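Local coordinates for NAP1-binding protein 2 (Saccharomyces cerevisiae, PDB 1YN8) that acts as an SH3-containing adaptor that links the PTC1 phosphatase to the PBS2 kinase and so damps HOG1 signalling in the osmotic stress response, at residues I28-L37 with L49-Y57. Numbering follows the deposited sequence.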
loop_
_atom_site.group_PDB
_atom_site.type_symbol
_atom_site.label_atom_id
_atom_site.label_comp_id
_atom_site.label_asym_id
_atom_site.label_seq_id
_atom_site.Cartn_x
_atom_site.Cartn_y
_atom_site.Cartn_z
ATOM N N ILE A 28 2.667 -2.463 5.731
ATOM C CA ILE A 28 1.503 -1.708 6.180
ATOM C C ILE A 28 1.783 -1.163 7.572
ATOM O O ILE A 28 2.010 -1.938 8.525
ATOM C CB ILE A 28 0.201 -2.560 6.177
ATOM C CG1 ILE A 28 -0.057 -3.252 4.812
ATOM C CG2 ILE A 28 -0.982 -1.711 6.612
ATOM C CD1 ILE A 28 -0.140 -2.354 3.596
ATOM N N SER A 29 1.754 0.174 7.713
ATOM C CA SER A 29 1.982 0.809 9.014
ATOM C C SER A 29 0.774 0.758 9.963
ATOM O O SER A 29 0.929 0.495 11.169
ATOM C CB SER A 29 2.384 2.255 8.778
ATOM O OG SER A 29 3.502 2.320 7.916
ATOM N N TYR A 30 -0.417 1.080 9.424
ATOM C CA TYR A 30 -1.669 1.135 10.150
ATOM C C TYR A 30 -2.841 1.355 9.179
ATOM O O TYR A 30 -2.635 1.658 7.997
ATOM C CB TYR A 30 -1.685 2.243 11.211
ATOM C CG TYR A 30 -1.611 3.699 10.723
ATOM C CD1 TYR A 30 -2.764 4.469 10.597
ATOM C CD2 TYR A 30 -0.399 4.313 10.461
ATOM C CE1 TYR A 30 -2.703 5.821 10.203
ATOM C CE2 TYR A 30 -0.333 5.659 10.060
ATOM C CZ TYR A 30 -1.486 6.402 9.936
ATOM O OH TYR A 30 -1.411 7.746 9.551
ATOM N N LYS A 31 -4.047 1.158 9.711
ATOM C CA LYS A 31 -5.291 1.479 9.000
ATOM C C LYS A 31 -5.733 2.916 9.282
ATOM O O LYS A 31 -6.081 3.270 10.432
ATOM C CB LYS A 31 -6.398 0.498 9.382
ATOM C CG LYS A 31 -7.733 0.696 8.619
ATOM C CD LYS A 31 -8.684 -0.472 8.893
ATOM C CE LYS A 31 -9.971 -0.294 8.134
ATOM N NZ LYS A 31 -10.979 -1.341 8.467
ATOM N N HIS A 32 -5.811 3.722 8.224
ATOM C CA HIS A 32 -6.234 5.127 8.341
ATOM C C HIS A 32 -7.745 5.320 8.543
ATOM O O HIS A 32 -8.172 6.188 9.307
ATOM C CB HIS A 32 -5.765 5.915 7.105
ATOM C CG HIS A 32 -6.419 7.255 6.987
ATOM N ND1 HIS A 32 -5.910 8.377 7.593
ATOM C CD2 HIS A 32 -7.573 7.640 6.391
ATOM C CE1 HIS A 32 -6.700 9.406 7.346
ATOM N NE2 HIS A 32 -7.718 8.986 6.619
ATOM N N GLY A 33 -8.549 4.568 7.788
ATOM C CA GLY A 33 -10.007 4.551 7.956
ATOM C C GLY A 33 -10.605 3.475 7.062
ATOM O O GLY A 33 -9.867 2.697 6.503
ATOM N N GLN A 34 -11.938 3.429 6.954
ATOM C CA GLN A 34 -12.619 2.439 6.125
ATOM C C GLN A 34 -12.056 2.498 4.696
ATOM O O GLN A 34 -12.182 3.513 4.016
ATOM C CB GLN A 34 -14.130 2.727 6.112
ATOM C CG GLN A 34 -14.981 1.881 5.142
ATOM C CD GLN A 34 -16.287 2.568 4.714
ATOM O OE1 GLN A 34 -16.617 2.591 3.522
ATOM N NE2 GLN A 34 -17.030 3.131 5.675
ATOM N N GLY A 35 -11.450 1.408 4.255
ATOM C CA GLY A 35 -11.015 1.277 2.873
ATOM C C GLY A 35 -9.638 1.817 2.553
ATOM O O GLY A 35 -9.207 1.706 1.404
ATOM N N TRP A 36 -8.913 2.345 3.555
ATOM C CA TRP A 36 -7.588 2.953 3.334
ATOM C C TRP A 36 -6.527 2.466 4.343
ATOM O O TRP A 36 -6.724 2.596 5.560
ATOM C CB TRP A 36 -7.697 4.496 3.418
ATOM C CG TRP A 36 -8.524 5.151 2.293
ATOM C CD1 TRP A 36 -9.741 5.756 2.402
ATOM C CD2 TRP A 36 -8.140 5.267 0.919
ATOM N NE1 TRP A 36 -10.155 6.235 1.169
ATOM C CE2 TRP A 36 -9.186 5.949 0.245
ATOM C CE3 TRP A 36 -7.009 4.870 0.193
ATOM C CZ2 TRP A 36 -9.129 6.233 -1.117
ATOM C CZ3 TRP A 36 -6.959 5.158 -1.183
ATOM C CH2 TRP A 36 -7.996 5.823 -1.806
ATOM N N LEU A 37 -5.414 1.970 3.791
ATOM C CA LEU A 37 -4.229 1.634 4.560
ATOM C C LEU A 37 -3.100 2.655 4.272
ATOM O O LEU A 37 -2.980 3.155 3.136
ATOM C CB LEU A 37 -3.758 0.216 4.203
ATOM C CG LEU A 37 -4.781 -0.926 4.350
ATOM C CD1 LEU A 37 -4.111 -2.194 3.890
ATOM C CD2 LEU A 37 -5.281 -1.074 5.761
ATOM N N LEU A 49 -1.211 6.497 1.102
ATOM C CA LEU A 49 -2.451 5.712 1.204
ATOM C C LEU A 49 -2.712 4.834 -0.016
ATOM O O LEU A 49 -2.548 5.269 -1.179
ATOM C CB LEU A 49 -3.662 6.622 1.448
ATOM C CG LEU A 49 -3.860 7.087 2.896
ATOM C CD1 LEU A 49 -2.828 8.129 3.289
ATOM C CD2 LEU A 49 -5.246 7.623 3.102
ATOM N N VAL A 50 -3.150 3.607 0.270
ATOM C CA VAL A 50 -3.550 2.625 -0.761
ATOM C C VAL A 50 -4.920 1.997 -0.389
ATOM O O VAL A 50 -5.278 1.940 0.802
ATOM C CB VAL A 50 -2.497 1.510 -0.918
ATOM C CG1 VAL A 50 -1.104 2.141 -1.223
ATOM C CG2 VAL A 50 -2.445 0.592 0.339
ATOM N N PRO A 51 -5.660 1.494 -1.388
ATOM C CA PRO A 51 -6.922 0.829 -1.058
ATOM C C PRO A 51 -6.718 -0.471 -0.226
ATOM O O PRO A 51 -5.854 -1.279 -0.558
ATOM C CB PRO A 51 -7.517 0.489 -2.440
ATOM C CG PRO A 51 -6.782 1.372 -3.434
ATOM C CD PRO A 51 -5.414 1.499 -2.841
ATOM N N GLU A 52 -7.562 -0.669 0.797
ATOM C CA GLU A 52 -7.509 -1.861 1.654
ATOM C C GLU A 52 -7.624 -3.182 0.863
ATOM O O GLU A 52 -6.956 -4.197 1.192
ATOM C CB GLU A 52 -8.605 -1.781 2.705
ATOM C CG GLU A 52 -8.465 -2.783 3.840
ATOM C CD GLU A 52 -9.554 -2.623 4.888
ATOM O OE1 GLU A 52 -10.567 -1.954 4.611
ATOM O OE2 GLU A 52 -9.398 -3.198 5.982
ATOM N N GLU A 53 -8.476 -3.181 -0.165
ATOM C CA GLU A 53 -8.690 -4.396 -0.981
ATOM C C GLU A 53 -7.602 -4.687 -2.064
ATOM O O GLU A 53 -7.718 -5.688 -2.796
ATOM C CB GLU A 53 -10.084 -4.350 -1.639
ATOM C CG GLU A 53 -11.299 -4.372 -0.631
ATOM C CD GLU A 53 -11.206 -5.489 0.421
ATOM O OE1 GLU A 53 -11.103 -6.675 0.025
ATOM O OE2 GLU A 53 -11.230 -5.176 1.647
ATOM N N PHE A 54 -6.589 -3.816 -2.200
ATOM C CA PHE A 54 -5.543 -3.942 -3.232
ATOM C C PHE A 54 -4.248 -4.590 -2.687
ATOM O O PHE A 54 -3.262 -4.697 -3.423
ATOM C CB PHE A 54 -5.194 -2.568 -3.839
ATOM C CG PHE A 54 -6.100 -2.124 -4.997
ATOM C CD1 PHE A 54 -7.488 -2.086 -4.846
ATOM C CD2 PHE A 54 -5.559 -1.701 -6.214
ATOM C CE1 PHE A 54 -8.316 -1.655 -5.876
ATOM C CE2 PHE A 54 -6.396 -1.279 -7.265
ATOM C CZ PHE A 54 -7.769 -1.252 -7.078
ATOM N N VAL A 55 -4.241 -4.977 -1.403
ATOM C CA VAL A 55 -3.073 -5.717 -0.841
ATOM C C VAL A 55 -3.457 -7.004 -0.126
ATOM O O VAL A 55 -4.597 -7.120 0.364
ATOM C CB VAL A 55 -2.188 -4.857 0.126
ATOM C CG1 VAL A 55 -1.832 -3.519 -0.485
ATOM C CG2 VAL A 55 -2.820 -4.704 1.521
ATOM N N SER A 56 -2.501 -7.931 -0.040
ATOM C CA SER A 56 -2.650 -9.173 0.695
ATOM C C SER A 56 -1.451 -9.344 1.645
ATOM O O SER A 56 -0.314 -8.976 1.290
ATOM C CB SER A 56 -2.693 -10.342 -0.265
ATOM O OG SER A 56 -2.972 -11.539 0.424
ATOM N N TYR A 57 -1.708 -9.895 2.833
ATOM C CA TYR A 57 -0.645 -10.100 3.830
ATOM C C TYR A 57 0.128 -11.375 3.524
ATOM O O TYR A 57 -0.462 -12.389 3.166
ATOM C CB TYR A 57 -1.212 -10.107 5.253
ATOM C CG TYR A 57 -1.702 -8.739 5.656
ATOM C CD1 TYR A 57 -0.796 -7.690 5.878
ATOM C CD2 TYR A 57 -3.053 -8.466 5.762
ATOM C CE1 TYR A 57 -1.234 -6.411 6.234
ATOM C CE2 TYR A 57 -3.498 -7.178 6.098
ATOM C CZ TYR A 57 -2.591 -6.168 6.312
ATOM O OH TYR A 57 -3.064 -4.908 6.634
#
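One face of the His-32 imidazole carries a methyl of Leu-49 in its modelled conformer, a CH-pi contact in which Leu-49 CD2 stands 4.3 Å from the ring centroid and offset toward the rim. In that conformer the same methyl rests on CB of Trp-36; the two side chains cross at about a right angle, Trp-36 CE3 lying 4.0 Å from Leu-49 CB and CZ3 near the ring of Pro-51. Tyr-57 lies obliquely against Ile-28, Tyr-57 CE1 3.7 Å from Ile-28 CG1. This is the SH3 beta-barrel, where strand 36-40 pairs antiparallel with strand 47-51. Leu-37 and Val-50 exchange two nearly straight backbone hydrogen bonds, while a classic beta bulge sets His-32 and Gly-33 opposite Trp-36, whose O takes His-32 N at 3.0 Å and Gly-33 N only weakly. In SH3 domains a tryptophan and a proline at such positions commonly help to line the groove for proline-rich peptides; Trp-36 and Pro-51 are consistent with that role. Gly-35 suits the type II turn because its positive phi would jam a side chain against the preceding carbonyl. Its own O takes Glu-52 N from above the carbonyl plane. Chi1 of -167° swings Glu-52 CG away from its backbone N and beside Leu-37, and the extended chain brings OE2 to Lys-31 NZ, a 3.5 Å salt bridge whose hydrogen bond is weak. Shortened to an alanine here, the side chain would probably leave the Lys-31 ammonium without this carboxylate and uncover Leu-37's flank. Branched and apolar, Leu-37 fits the buried side of the sheet, where its CD1 meets Val-55 CG2 at 3.7 Å; Ile-28 CD1 reaches the same Val-55 methyl tip to tip at 4.1 Å.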